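Local coordinates for protein multicopper oxidase type 1 (Nitrosomonas europaea, PDB 3G5W) that binds copper in a mononuclear site and in copper-oxygen clusters between subunits, and probably acts as a laccase-like oxidoreductase, at residues Ile202-His207 with Val238-Asp243; His23-Asn28 with Thr113-Trp118; Gly62-Gly67 with Ala94-Thr99; Pro32-His37 with Leu305-Ser310; Tyr167-Lys172 with Gly266-Thr271. All blocks are in the same frame, centred on the assembly; numbering follows the deposited sequence.

Interaction 1: residues Ile202-His207 with Val238-Asp243; sequences IHTHGH and VILNMD. With C1O (Cu-O linkage), chain H; C2O (Cu-O-Cu linkage), chain P.
The contact belongs to the second cupredoxin domain, where a His-X-His pair brings two histidines to the copper-oxygen cluster between subunits. H203 NE2 binds CU4 of the Cu-O linkage at 1.9 Å. H205 NE2 binds CU2 of the Cu-O-Cu linkage at 2.0 Å. The two rings leave their backbones differently: CG of H203 is anti to the backbone N (chi1 172°), whereas CG of H205 is anti to the carbonyl carbon. CU4 also lies above one face of the H205 ring, near its rim. H59 and H105 of the second subunit bind the same groups.

Behind the metal ligands, strand 200-204 and strand 235-241 lie in different sheets of the domain, as in a cupredoxin beta-sandwich. T204 and L240 bridge them tip to tip, with T204 CG2 4.1 Å from L240 CD1. L240 CD2 also reaches CB of H207.

H207 has the largest share of the contact. Its ND1 gives a weak but fairly straight hydrogen bond to N241 O, 3.4 Å away at the ring edge. The M242 side chain, bent at chi2 and chi3, crosses the H207 side chain at about a right angle. Its sulfur SD lies 4.3 Å from the centroid of the H207 ring, in an oblique approach. M242 itself centres an inverse gamma turn. One water donates to both G206 O and D243 OD2, with a distance of 2.7 Å from the water O to OD2. The other carboxylate oxygen, D243 OD1, forms a salt bridge to R66 of the second subunit.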
# COMPACT_ATOMS: atom_id res chain seq x y z
N ILE A 202 4.27 9.73 1.27
CA ILE A 202 4.89 11.00 1.64
C ILE A 202 5.93 11.41 0.61
O ILE A 202 6.97 10.76 0.46
CB ILE A 202 5.49 10.99 3.08
CG1 ILE A 202 4.44 10.62 4.14
CG2 ILE A 202 6.14 12.35 3.41
CD1 ILE A 202 3.20 11.52 4.14
N HIS A 203 5.64 12.51 -0.07
CA HIS A 203 6.47 13.02 -1.13
C HIS A 203 7.14 14.34 -0.74
O HIS A 203 6.48 15.25 -0.24
CB HIS A 203 5.62 13.18 -2.40
CG HIS A 203 6.33 13.86 -3.51
ND1 HIS A 203 7.52 13.40 -4.02
CD2 HIS A 203 6.04 15.00 -4.20
CE1 HIS A 203 7.94 14.21 -4.98
NE2 HIS A 203 7.06 15.19 -5.11
N THR A 204 8.46 14.43 -0.93
CA THR A 204 9.23 15.65 -0.64
C THR A 204 9.83 16.26 -1.92
O THR A 204 10.56 15.59 -2.65
CB THR A 204 10.36 15.38 0.40
OG1 THR A 204 9.80 14.76 1.57
CG2 THR A 204 11.06 16.70 0.82
N HIS A 205 9.50 17.52 -2.18
CA HIS A 205 10.02 18.26 -3.34
C HIS A 205 11.48 18.66 -3.15
O HIS A 205 11.92 18.91 -2.03
CB HIS A 205 9.22 19.54 -3.56
CG HIS A 205 7.81 19.33 -4.01
ND1 HIS A 205 7.18 20.21 -4.86
CD2 HIS A 205 6.91 18.35 -3.75
CE1 HIS A 205 5.94 19.79 -5.09
NE2 HIS A 205 5.76 18.66 -4.43
N GLY A 206 12.22 18.73 -4.27
CA GLY A 206 13.55 19.33 -4.32
C GLY A 206 14.72 18.56 -3.71
O GLY A 206 15.85 19.04 -3.72
N HIS A 207 14.44 17.37 -3.18
CA HIS A 207 15.44 16.59 -2.45
C HIS A 207 15.32 15.10 -2.74
O HIS A 207 14.27 14.63 -3.17
CB HIS A 207 15.30 16.82 -0.95
CG HIS A 207 15.40 18.26 -0.55
ND1 HIS A 207 16.55 18.82 -0.05
CD2 HIS A 207 14.49 19.26 -0.62
CE1 HIS A 207 16.35 20.10 0.19
NE2 HIS A 207 15.11 20.40 -0.15
N VAL A 238 13.45 8.73 7.17
CA VAL A 238 13.90 9.27 5.89
C VAL A 238 14.94 10.34 6.17
O VAL A 238 14.67 11.31 6.89
CB VAL A 238 12.73 9.86 5.08
CG1 VAL A 238 13.21 10.36 3.72
CG2 VAL A 238 11.63 8.81 4.89
N ILE A 239 16.13 10.16 5.60
CA ILE A 239 17.20 11.14 5.75
C ILE A 239 17.33 11.99 4.47
O ILE A 239 17.37 11.45 3.36
CB ILE A 239 18.54 10.48 6.21
CG1 ILE A 239 18.51 10.28 7.73
CG2 ILE A 239 19.75 11.37 5.88
CD1 ILE A 239 18.37 8.87 8.20
N LEU A 240 17.35 13.30 4.65
CA LEU A 240 17.43 14.24 3.54
C LEU A 240 18.62 15.17 3.73
O LEU A 240 18.76 15.80 4.78
CB LEU A 240 16.14 15.07 3.44
CG LEU A 240 14.74 14.45 3.33
CD1 LEU A 240 13.67 15.50 3.70
CD2 LEU A 240 14.47 13.95 1.94
N ASN A 241 19.47 15.26 2.71
CA ASN A 241 20.58 16.22 2.72
C ASN A 241 20.04 17.56 2.24
O ASN A 241 19.50 17.65 1.13
CB ASN A 241 21.75 15.76 1.84
CG ASN A 241 22.38 14.46 2.32
OD1 ASN A 241 22.46 14.18 3.52
ND2 ASN A 241 22.84 13.64 1.37
N MET A 242 20.16 18.59 3.08
CA MET A 242 19.61 19.91 2.76
C MET A 242 20.60 20.73 1.93
O MET A 242 21.25 21.62 2.46
CB MET A 242 19.20 20.67 4.03
CG MET A 242 18.07 20.05 4.87
SD MET A 242 16.50 19.81 3.98
CE MET A 242 16.72 18.13 3.51
N ASP A 243 20.70 20.42 0.64
CA ASP A 243 21.71 21.03 -0.22
C ASP A 243 21.12 21.90 -1.34
O ASP A 243 21.81 22.22 -2.31
CB ASP A 243 22.58 19.93 -0.84
CG ASP A 243 21.78 18.96 -1.71
OD1 ASP A 243 22.39 17.98 -2.20
OD2 ASP A 243 20.56 19.16 -1.91
CU4 C1O H . 6.91 16.44 -6.57
O3 C1O H . 9.68 16.50 -7.06
CU2 C2O P . 3.84 18.04 -4.47
CU3 C2O P . 3.68 14.51 -8.03
O1 C2O P . 3.55 16.43 -6.16
O HOH W 1 18.58 18.16 -3.53

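Interaction 2: residues His23-Asn28 with Thr113-Trp118; sequences HTFAFN and TMRGMW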
# COMPACT_ATOMS: atom_id res chain seq x y z
N HIS A 23 -12.99 15.04 20.26
CA HIS A 23 -12.93 14.49 21.61
C HIS A 23 -11.89 13.36 21.62
O HIS A 23 -11.98 12.42 20.84
CB HIS A 23 -14.31 13.96 22.01
CG HIS A 23 -14.44 13.57 23.45
ND1 HIS A 23 -13.53 12.76 24.09
CD2 HIS A 23 -15.40 13.86 24.36
CE1 HIS A 23 -13.92 12.58 25.35
NE2 HIS A 23 -15.04 13.24 25.53
N THR A 24 -10.90 13.48 22.50
CA THR A 24 -9.81 12.51 22.58
C THR A 24 -9.63 11.98 24.00
O THR A 24 -10.01 12.63 24.98
CB THR A 24 -8.46 13.10 22.09
OG1 THR A 24 -8.06 14.19 22.95
CG2 THR A 24 -8.55 13.59 20.65
N PHE A 25 -9.04 10.78 24.09
CA PHE A 25 -8.61 10.21 25.36
C PHE A 25 -7.09 10.31 25.38
O PHE A 25 -6.38 9.38 24.99
CB PHE A 25 -9.06 8.74 25.49
CG PHE A 25 -10.49 8.49 25.06
CD1 PHE A 25 -11.51 9.34 25.46
CD2 PHE A 25 -10.81 7.39 24.28
CE1 PHE A 25 -12.83 9.11 25.06
CE2 PHE A 25 -12.13 7.15 23.88
CZ PHE A 25 -13.14 8.01 24.27
N ALA A 26 -6.60 11.45 25.85
CA ALA A 26 -5.22 11.85 25.63
C ALA A 26 -4.29 11.52 26.79
O ALA A 26 -4.59 11.81 27.96
CB ALA A 26 -5.17 13.34 25.33
N PHE A 27 -3.14 10.93 26.46
CA PHE A 27 -2.10 10.71 27.45
C PHE A 27 -1.53 12.06 27.90
O PHE A 27 -1.09 12.87 27.07
CB PHE A 27 -1.01 9.78 26.90
CG PHE A 27 -1.51 8.40 26.53
CD1 PHE A 27 -1.91 7.50 27.51
CD2 PHE A 27 -1.59 8.01 25.20
CE1 PHE A 27 -2.38 6.23 27.18
CE2 PHE A 27 -2.05 6.73 24.85
CZ PHE A 27 -2.44 5.84 25.84
N ASN A 28 -1.57 12.30 29.21
CA ASN A 28 -1.20 13.58 29.83
C ASN A 28 -1.91 14.78 29.19
O ASN A 28 -1.35 15.88 29.12
CB ASN A 28 0.33 13.78 29.83
CG ASN A 28 1.03 13.03 30.96
OD1 ASN A 28 0.40 12.34 31.76
ND2 ASN A 28 2.36 13.15 31.01
N THR A 113 -7.40 5.16 15.97
CA THR A 113 -7.79 5.89 14.76
C THR A 113 -8.28 7.32 15.02
O THR A 113 -7.84 8.25 14.33
CB THR A 113 -8.86 5.11 13.94
OG1 THR A 113 -8.36 3.80 13.65
CG2 THR A 113 -9.20 5.83 12.63
N MET A 114 -9.16 7.51 16.00
CA MET A 114 -9.80 8.82 16.18
C MET A 114 -9.90 9.38 17.61
O MET A 114 -10.61 10.36 17.83
CB MET A 114 -11.17 8.85 15.49
CG MET A 114 -12.22 7.91 16.10
SD MET A 114 -13.69 7.77 15.04
CE MET A 114 -13.09 6.69 13.74
N ARG A 115 -9.20 8.79 18.57
CA ARG A 115 -9.21 9.36 19.93
C ARG A 115 -7.82 9.81 20.39
O ARG A 115 -7.62 10.09 21.58
CB ARG A 115 -9.86 8.40 20.94
CG ARG A 115 -11.30 8.00 20.59
CD ARG A 115 -12.28 9.18 20.65
NE ARG A 115 -13.56 8.82 20.03
CZ ARG A 115 -14.39 9.68 19.46
NH1 ARG A 115 -15.52 9.24 18.92
NH2 ARG A 115 -14.12 10.98 19.42
N GLY A 116 -6.87 9.87 19.45
CA GLY A 116 -5.53 10.41 19.69
C GLY A 116 -4.68 9.69 20.72
O GLY A 116 -3.83 10.30 21.36
N MET A 117 -4.90 8.37 20.88
CA MET A 117 -4.21 7.59 21.91
C MET A 117 -2.90 7.03 21.37
O MET A 117 -2.76 5.82 21.20
CB MET A 117 -5.10 6.46 22.44
CG MET A 117 -6.45 6.93 22.99
SD MET A 117 -7.16 5.76 24.15
CE MET A 117 -6.11 6.01 25.59
N TRP A 118 -1.94 7.91 21.11
CA TRP A 118 -0.65 7.54 20.52
C TRP A 118 0.40 8.62 20.71
O TRP A 118 0.10 9.82 20.77
CB TRP A 118 -0.80 7.16 19.02
CG TRP A 118 -1.79 8.02 18.26
CD1 TRP A 118 -3.10 7.71 17.97
CD2 TRP A 118 -1.57 9.33 17.73
NE1 TRP A 118 -3.69 8.74 17.29
CE2 TRP A 118 -2.78 9.75 17.13
CE3 TRP A 118 -0.46 10.19 17.70
CZ2 TRP A 118 -2.91 10.99 16.50
CZ3 TRP A 118 -0.60 11.43 17.08
CH2 TRP A 118 -1.82 11.82 16.48
O HOH W 2 -2.38 11.06 23.65
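R115 can be followed outward from the backbone along the ring of F25. The two side chains lie side by side and point the same way. R115 CB meets F25 CD2, and R115 CG comes 3.5 Å from F25 CE2. CG is anti to the carbonyl carbon, and the chain bends at chi2 (-66°). R115 CD then sits over one face of the F25 ring, offset toward the rim, as a CH-pi contact at 4.2 Å from the centroid. At the tip, R115 NH2 donates to H23 O at 2.9 Å. The bond is nearly straight (163°), lies almost in the guanidinium plane and uses a carbonyl lone pair. E110 forms a salt bridge with NE; NH1 reaches the carbonyls of W150 and E156, and NH2 also that of A151.

The backbone adds a second link: F25 N donates to R115 O at 3.0 Å. A water joins F27 N to G116 O. G116 packs beside T24 with positive phi; a side chain there would crowd T24 CG2.

M117 is a ligand of the mononuclear copper, with H56, C104 and H111. Its SD lies in plane at the edge of the F25 ring, a Met-aromatic contact, and is 3.8 Å from F25 CB. M117 CE is 3.7 Å from F27 CZ. F25 also meets the rings of H56 and H111. Strand 20-27 thus gives the thioether copper ligand an aromatic second shell. The contact implies a buried guanidinium held in orientation by several acceptors, next to a methionine whose position is probably limited by F25 and F27.

Interaction 3: residues Gly62-Gly67 with Ala94-Thr99; sequences GMLQRG and AEPAGT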
# COMPACT_ATOMS: atom_id res chain seq x y z
N GLY A 62 6.95 -2.06 18.88
CA GLY A 62 8.36 -2.16 18.52
C GLY A 62 9.21 -2.65 19.67
O GLY A 62 10.36 -3.06 19.46
N MET A 63 8.67 -2.60 20.88
CA MET A 63 9.36 -3.15 22.04
C MET A 63 9.19 -4.66 22.03
O MET A 63 8.07 -5.16 22.02
CB MET A 63 8.84 -2.55 23.35
CG MET A 63 9.20 -1.08 23.61
SD MET A 63 10.99 -0.76 23.69
CE MET A 63 11.32 -0.26 22.00
N LEU A 64 10.32 -5.38 22.02
CA LEU A 64 10.35 -6.84 21.98
C LEU A 64 9.76 -7.50 23.23
O LEU A 64 9.30 -8.63 23.17
CB LEU A 64 11.79 -7.32 21.78
CG LEU A 64 12.27 -7.89 20.43
CD1 LEU A 64 11.35 -7.59 19.25
CD2 LEU A 64 13.71 -7.46 20.15
N GLN A 65 9.81 -6.78 24.36
CA GLN A 65 9.30 -7.30 25.64
C GLN A 65 9.90 -8.67 25.98
O GLN A 65 9.18 -9.62 26.29
CB GLN A 65 7.75 -7.35 25.65
CG GLN A 65 7.04 -6.03 25.34
CD GLN A 65 7.00 -5.05 26.51
OE1 GLN A 65 6.51 -3.93 26.38
NE2 GLN A 65 7.53 -5.46 27.65
N ARG A 66 11.23 -8.76 25.93
CA ARG A 66 11.91 -10.02 26.19
C ARG A 66 11.76 -10.42 27.66
O ARG A 66 12.26 -9.74 28.56
CB ARG A 66 13.38 -9.96 25.76
CG ARG A 66 13.56 -9.65 24.28
CD ARG A 66 15.02 -9.69 23.86
NE ARG A 66 15.42 -11.04 23.49
CZ ARG A 66 15.31 -11.55 22.26
NH1 ARG A 66 14.83 -10.82 21.26
NH2 ARG A 66 15.70 -12.80 22.03
N GLY A 67 11.02 -11.50 27.89
CA GLY A 67 10.68 -11.95 29.24
C GLY A 67 9.68 -11.07 29.97
O GLY A 67 9.40 -11.29 31.15
N ALA A 94 14.25 -1.04 27.17
CA ALA A 94 14.11 -0.33 25.90
C ALA A 94 14.97 -1.00 24.85
O ALA A 94 16.18 -0.79 24.79
CB ALA A 94 14.47 1.14 26.06
N GLU A 95 14.33 -1.83 24.03
CA GLU A 95 15.01 -2.58 22.97
C GLU A 95 14.00 -3.16 21.98
O GLU A 95 12.91 -3.59 22.38
CB GLU A 95 15.91 -3.68 23.55
CG GLU A 95 15.20 -4.64 24.51
CD GLU A 95 16.09 -5.78 24.99
OE1 GLU A 95 17.32 -5.73 24.78
OE2 GLU A 95 15.54 -6.74 25.58
N PRO A 96 14.35 -3.17 20.68
CA PRO A 96 15.60 -2.65 20.10
C PRO A 96 15.60 -1.13 19.98
O PRO A 96 14.65 -0.48 20.40
CB PRO A 96 15.63 -3.30 18.72
CG PRO A 96 14.21 -3.45 18.35
CD PRO A 96 13.48 -3.76 19.65
N ALA A 97 16.68 -0.57 19.43
CA ALA A 97 16.76 0.86 19.17
C ALA A 97 15.91 1.24 17.95
O ALA A 97 15.60 0.39 17.12
CB ALA A 97 18.21 1.27 18.95
N GLY A 98 15.54 2.51 17.86
CA GLY A 98 14.86 3.02 16.67
C GLY A 98 13.62 3.84 16.94
O GLY A 98 13.32 4.16 18.09
N THR A 99 12.93 4.20 15.86
CA THR A 99 11.68 4.94 15.92
C THR A 99 10.57 3.96 16.26
O THR A 99 10.13 3.16 15.41
CB THR A 99 11.35 5.62 14.58
OG1 THR A 99 12.41 6.51 14.22
CG2 THR A 99 10.04 6.41 14.69
O HOH W 3 11.70 -4.44 24.84
O HOH W 4 12.93 -6.52 25.88
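L64 N donates to E95 O at 3.2 Å, a straight bond (170°) in the carbonyl plane, and this acceptor is the carbonyl of the cis peptide that joins E95 to P96. E95 O also accepts from a water that takes the N-H of Q65. The M63 side chain is bent at chi2 and chi3, which brings SD back to the other loop. There M63 SD accepts a weak hydrogen bond from E95 N at 3.5 Å, and its methyl CE lies 3.7 Å from P96 O. An alanine here would remove this acceptor and methyl, and would probably loosen the packing against E95 and P96. The side chains of L64 and P96 cross at about a right angle, with L64 CD2 3.7 Å from P96 CD, while P96 CD also lies 3.2 Å from G62 O. E95 OE2 approaches R66 CD, and a water links OE2 to R66 N. The guanidinium itself turns to D243 of the third subunit in a salt bridge. G62 N donates to the Cu-O linkage, so this loop borders that pocket. M63 packs on L121 and V123 of strand 118-124 and on F92 of strand 87-93, while segment 94-99 leads into strand 98-103.

Interaction 4: residues Pro32-His37 with Leu305-Ser310; sequences PAPLIH and LGMHNS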
# COMPACT_ATOMS: atom_id res chain seq x y z
N PRO A 32 -0.14 14.63 19.81
CA PRO A 32 0.38 13.33 20.24
C PRO A 32 0.74 13.30 21.71
O PRO A 32 0.94 14.35 22.33
CB PRO A 32 1.65 13.14 19.39
CG PRO A 32 1.97 14.48 18.83
CD PRO A 32 0.67 15.20 18.71
N ALA A 33 0.82 12.09 22.27
CA ALA A 33 1.20 11.88 23.65
C ALA A 33 2.65 12.32 23.88
O ALA A 33 3.37 12.59 22.92
CB ALA A 33 1.02 10.42 24.01
N PRO A 34 3.07 12.41 25.16
CA PRO A 34 4.45 12.80 25.49
C PRO A 34 5.54 11.99 24.79
O PRO A 34 5.43 10.76 24.65
CB PRO A 34 4.50 12.60 27.01
CG PRO A 34 3.07 12.86 27.45
CD PRO A 34 2.26 12.20 26.37
N LEU A 35 6.58 12.68 24.35
CA LEU A 35 7.75 12.03 23.79
C LEU A 35 8.46 11.26 24.88
O LEU A 35 8.81 11.82 25.93
CB LEU A 35 8.70 13.05 23.17
CG LEU A 35 10.12 12.58 22.84
CD1 LEU A 35 10.11 11.57 21.67
CD2 LEU A 35 11.02 13.77 22.54
N ILE A 36 8.66 9.97 24.65
CA ILE A 36 9.53 9.16 25.50
C ILE A 36 10.83 8.93 24.75
O ILE A 36 10.85 8.29 23.69
CB ILE A 36 8.87 7.82 25.94
CG1 ILE A 36 7.57 8.07 26.70
CG2 ILE A 36 9.85 7.02 26.81
CD1 ILE A 36 6.80 6.81 27.09
N HIS A 37 11.91 9.48 25.30
CA HIS A 37 13.19 9.48 24.64
C HIS A 37 14.24 8.90 25.59
O HIS A 37 14.62 9.54 26.58
CB HIS A 37 13.54 10.91 24.21
CG HIS A 37 14.74 11.01 23.33
ND1 HIS A 37 15.22 9.96 22.58
CD2 HIS A 37 15.56 12.06 23.06
CE1 HIS A 37 16.28 10.35 21.90
NE2 HIS A 37 16.51 11.62 22.17
N LEU A 305 17.63 13.00 28.01
CA LEU A 305 16.75 11.85 27.84
C LEU A 305 15.70 11.78 28.95
O LEU A 305 15.93 12.26 30.07
CB LEU A 305 17.56 10.55 27.80
CG LEU A 305 18.52 10.32 26.63
CD1 LEU A 305 19.34 9.05 26.87
CD2 LEU A 305 17.79 10.23 25.30
N GLY A 306 14.54 11.21 28.63
CA GLY A 306 13.43 11.10 29.57
C GLY A 306 12.11 11.30 28.86
O GLY A 306 12.01 11.09 27.65
N MET A 307 11.08 11.70 29.61
CA MET A 307 9.77 11.98 29.03
C MET A 307 9.56 13.48 28.88
O MET A 307 9.84 14.24 29.81
CB MET A 307 8.65 11.37 29.87
CG MET A 307 7.26 11.54 29.25
SD MET A 307 5.92 10.71 30.16
CE MET A 307 5.67 11.91 31.45
N HIS A 308 9.05 13.89 27.73
CA HIS A 308 8.82 15.31 27.48
C HIS A 308 7.37 15.61 27.15
O HIS A 308 6.86 15.19 26.11
CB HIS A 308 9.76 15.82 26.37
CG HIS A 308 11.21 15.64 26.69
ND1 HIS A 308 11.90 16.52 27.50
CD2 HIS A 308 12.09 14.67 26.35
CE1 HIS A 308 13.15 16.10 27.63
NE2 HIS A 308 13.29 14.98 26.94
N ASN A 309 6.70 16.31 28.07
CA ASN A 309 5.37 16.86 27.79
C ASN A 309 5.54 18.14 27.00
O ASN A 309 6.61 18.74 27.02
CB ASN A 309 4.62 17.18 29.09
CG ASN A 309 4.43 15.97 29.96
OD1 ASN A 309 4.08 14.89 29.48
ND2 ASN A 309 4.67 16.13 31.25
N SER A 310 4.49 18.57 26.31
CA SER A 310 4.56 19.82 25.56
C SER A 310 3.24 20.55 25.53
O SER A 310 2.21 19.96 25.21
CB SER A 310 5.01 19.58 24.13
OG SER A 310 4.96 20.81 23.40
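The ring of H37 lies flat beneath a methyl group of L305, while the neighbouring side chains run alongside each other. L305 CD2 sits over the centre of the imidazole, 3.5 Å from its centroid, as a CH-pi contact almost on the ring normal. H37 CG is anti to the backbone N (chi1 -171°), and the two side chains cross obliquely. An alanine here in place of the histidine would lack the ring and its ND1 bond to I122 O, and would probably leave L305 less well packed and this end of the strand pair less firmly held. L35 and H308 lie side by side on the same sheet face as H37, with L35 CD2 4.1 Å from H308 CD2.

Strands 35-39 and 306-308 pair antiparallel, and 306-308 is an outermost strand of a mixed five-stranded sheet. A segment from near the C-terminus thereby extends a sheet of the first cupredoxin domain. H37 and G306 bond in both directions, with G306 N 2.6 Å from H37 O. H308 N donates to L35 O at 2.8 Å, and the return bond is weak. I36 and M307 share the other face, where M307 CG also packs on P34 CB at 3.7 Å and more loosely on I36 CG1. P34 CG also meets N309 OD1 at 3.0 Å, an oxygen that accepts from N28.

Interaction 5: residues Tyr167-Lys172 with Gly266-Thr271; sequences YTINAK and GGIMTT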
# COMPACT_ATOMS: atom_id res chain seq x y z
N TYR A 167 -7.15 14.76 7.85
CA TYR A 167 -5.86 14.08 7.82
C TYR A 167 -4.82 14.98 8.46
O TYR A 167 -4.76 16.16 8.16
CB TYR A 167 -5.50 13.72 6.37
CG TYR A 167 -6.66 13.04 5.69
CD1 TYR A 167 -6.86 11.66 5.83
CD2 TYR A 167 -7.62 13.78 4.99
CE1 TYR A 167 -7.96 11.03 5.25
CE2 TYR A 167 -8.72 13.16 4.41
CZ TYR A 167 -8.87 11.78 4.54
OH TYR A 167 -9.96 11.15 3.97
N THR A 168 -4.01 14.42 9.36
CA THR A 168 -3.14 15.26 10.19
C THR A 168 -1.69 14.77 10.27
O THR A 168 -1.42 13.57 10.12
CB THR A 168 -3.69 15.41 11.64
OG1 THR A 168 -3.75 14.13 12.29
CG2 THR A 168 -5.09 16.06 11.67
N ILE A 169 -0.77 15.71 10.45
CA ILE A 169 0.59 15.42 10.96
C ILE A 169 0.60 15.92 12.40
O ILE A 169 0.34 17.10 12.65
CB ILE A 169 1.71 16.17 10.19
CG1 ILE A 169 1.65 15.89 8.68
CG2 ILE A 169 3.09 15.78 10.76
CD1 ILE A 169 2.58 16.78 7.84
N ASN A 170 0.86 15.01 13.35
CA ASN A 170 0.84 15.35 14.79
C ASN A 170 -0.43 16.10 15.19
O ASN A 170 -0.39 17.12 15.90
CB ASN A 170 2.10 16.13 15.19
CG ASN A 170 3.38 15.35 14.90
OD1 ASN A 170 3.34 14.13 14.69
ND2 ASN A 170 4.52 16.04 14.88
N ALA A 171 -1.56 15.58 14.71
CA ALA A 171 -2.90 16.08 15.07
C ALA A 171 -3.25 17.49 14.58
O ALA A 171 -4.22 18.07 15.08
CB ALA A 171 -3.14 15.95 16.59
N LYS A 172 -2.49 18.02 13.62
CA LYS A 172 -2.91 19.22 12.89
C LYS A 172 -2.97 19.01 11.38
O LYS A 172 -2.16 18.28 10.81
CB LYS A 172 -2.01 20.43 13.18
CG LYS A 172 -1.90 20.81 14.65
CD LYS A 172 -3.26 21.14 15.29
CE LYS A 172 -3.61 22.60 15.18
NZ LYS A 172 -4.37 23.02 16.41
N GLY A 266 -5.38 21.32 2.15
CA GLY A 266 -5.35 21.01 3.57
C GLY A 266 -4.68 19.68 3.85
O GLY A 266 -3.81 19.24 3.09
N GLY A 267 -5.09 19.04 4.94
CA GLY A 267 -4.63 17.69 5.28
C GLY A 267 -3.14 17.57 5.57
O GLY A 267 -2.55 18.45 6.21
N ILE A 268 -2.56 16.48 5.09
CA ILE A 268 -1.17 16.10 5.39
C ILE A 268 -0.21 16.84 4.45
O ILE A 268 0.08 16.39 3.34
CB ILE A 268 -0.98 14.55 5.40
CG1 ILE A 268 -1.79 13.94 6.55
CG2 ILE A 268 0.51 14.17 5.55
CD1 ILE A 268 -1.99 12.42 6.49
N MET A 269 0.27 17.98 4.92
CA MET A 269 1.04 18.90 4.10
C MET A 269 1.80 19.90 4.98
O MET A 269 1.25 20.42 5.95
CB MET A 269 0.06 19.62 3.15
CG MET A 269 0.63 20.71 2.29
SD MET A 269 -0.23 20.85 0.70
CE MET A 269 -1.93 21.15 1.18
N THR A 270 3.07 20.12 4.65
CA THR A 270 3.82 21.25 5.19
C THR A 270 4.87 21.72 4.17
O THR A 270 4.85 21.28 3.01
CB THR A 270 4.42 20.98 6.61
OG1 THR A 270 4.93 22.20 7.17
CG2 THR A 270 5.55 19.94 6.58
N THR A 271 5.75 22.62 4.57
CA THR A 271 6.86 23.04 3.72
C THR A 271 8.20 22.93 4.43
O THR A 271 8.25 22.90 5.67
CB THR A 271 6.70 24.51 3.22
OG1 THR A 271 6.79 25.41 4.33
CG2 THR A 271 5.36 24.70 2.53
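In both I169 (chi1 -55°) and I268 (chi1 -65°), CG1 is anti to the carbonyl carbon, and these torsions let the two branched side chains cross obliquely. The contact joins the edge strand 166-169 of one sheet to the start of strand 269-274 in another, within the second cupredoxin domain. I268 lies among Y167, T168 and I169. Its CG2 touches I169 CG1 at 3.7 Å. Its CG1 reaches Y167 CB, also at 3.7 Å, and passes close to T168 O. CG of Y167 is likewise anti to the carbonyl carbon, but its ring leads away from I268 and stacks on H257. I268 also packs on L143 of strand 137-146 and on I202 of strand 200-204, so its side chain lies between the sheets.

After I169 the chain reverses in a type I' beta turn through N170 and A171. The turn is closed by I169 N to K172 O at 2.9 Å and by the return bond from K172 N to I169 O. I169 CD1 extends toward the backbone of the other segment and stops 3.9 Å from M269 N. G267 has positive phi and no CB to press on Y167. Its CA comes 3.3 Å from Y167 O, a CA-H...O contact.

In the fold
Interactions 2 and 3 lie in the first cupredoxin domain, and interaction 4 adds a C-terminal strand to it; interactions 1 and 5 lie in the second. Interaction 2 supplies a ligand of the mononuclear copper. Interactions 1 and 3 border the copper-oxygen groups between subunits; their centres are about 28 Å apart within one chain, yet R66 and D243 join them across the subunit interface. Interactions 2 and 4 touch directly: A33 N lies 2.8 Å from W118 O, a probable hydrogen bond. Interactions 1 and 5 share a sheet and meet at I202 CD1 and I268 CG2, 4.0 Å apart. Between the domains, P32 CD of interaction 4 lies 3.6 Å from N170 O of interaction 5.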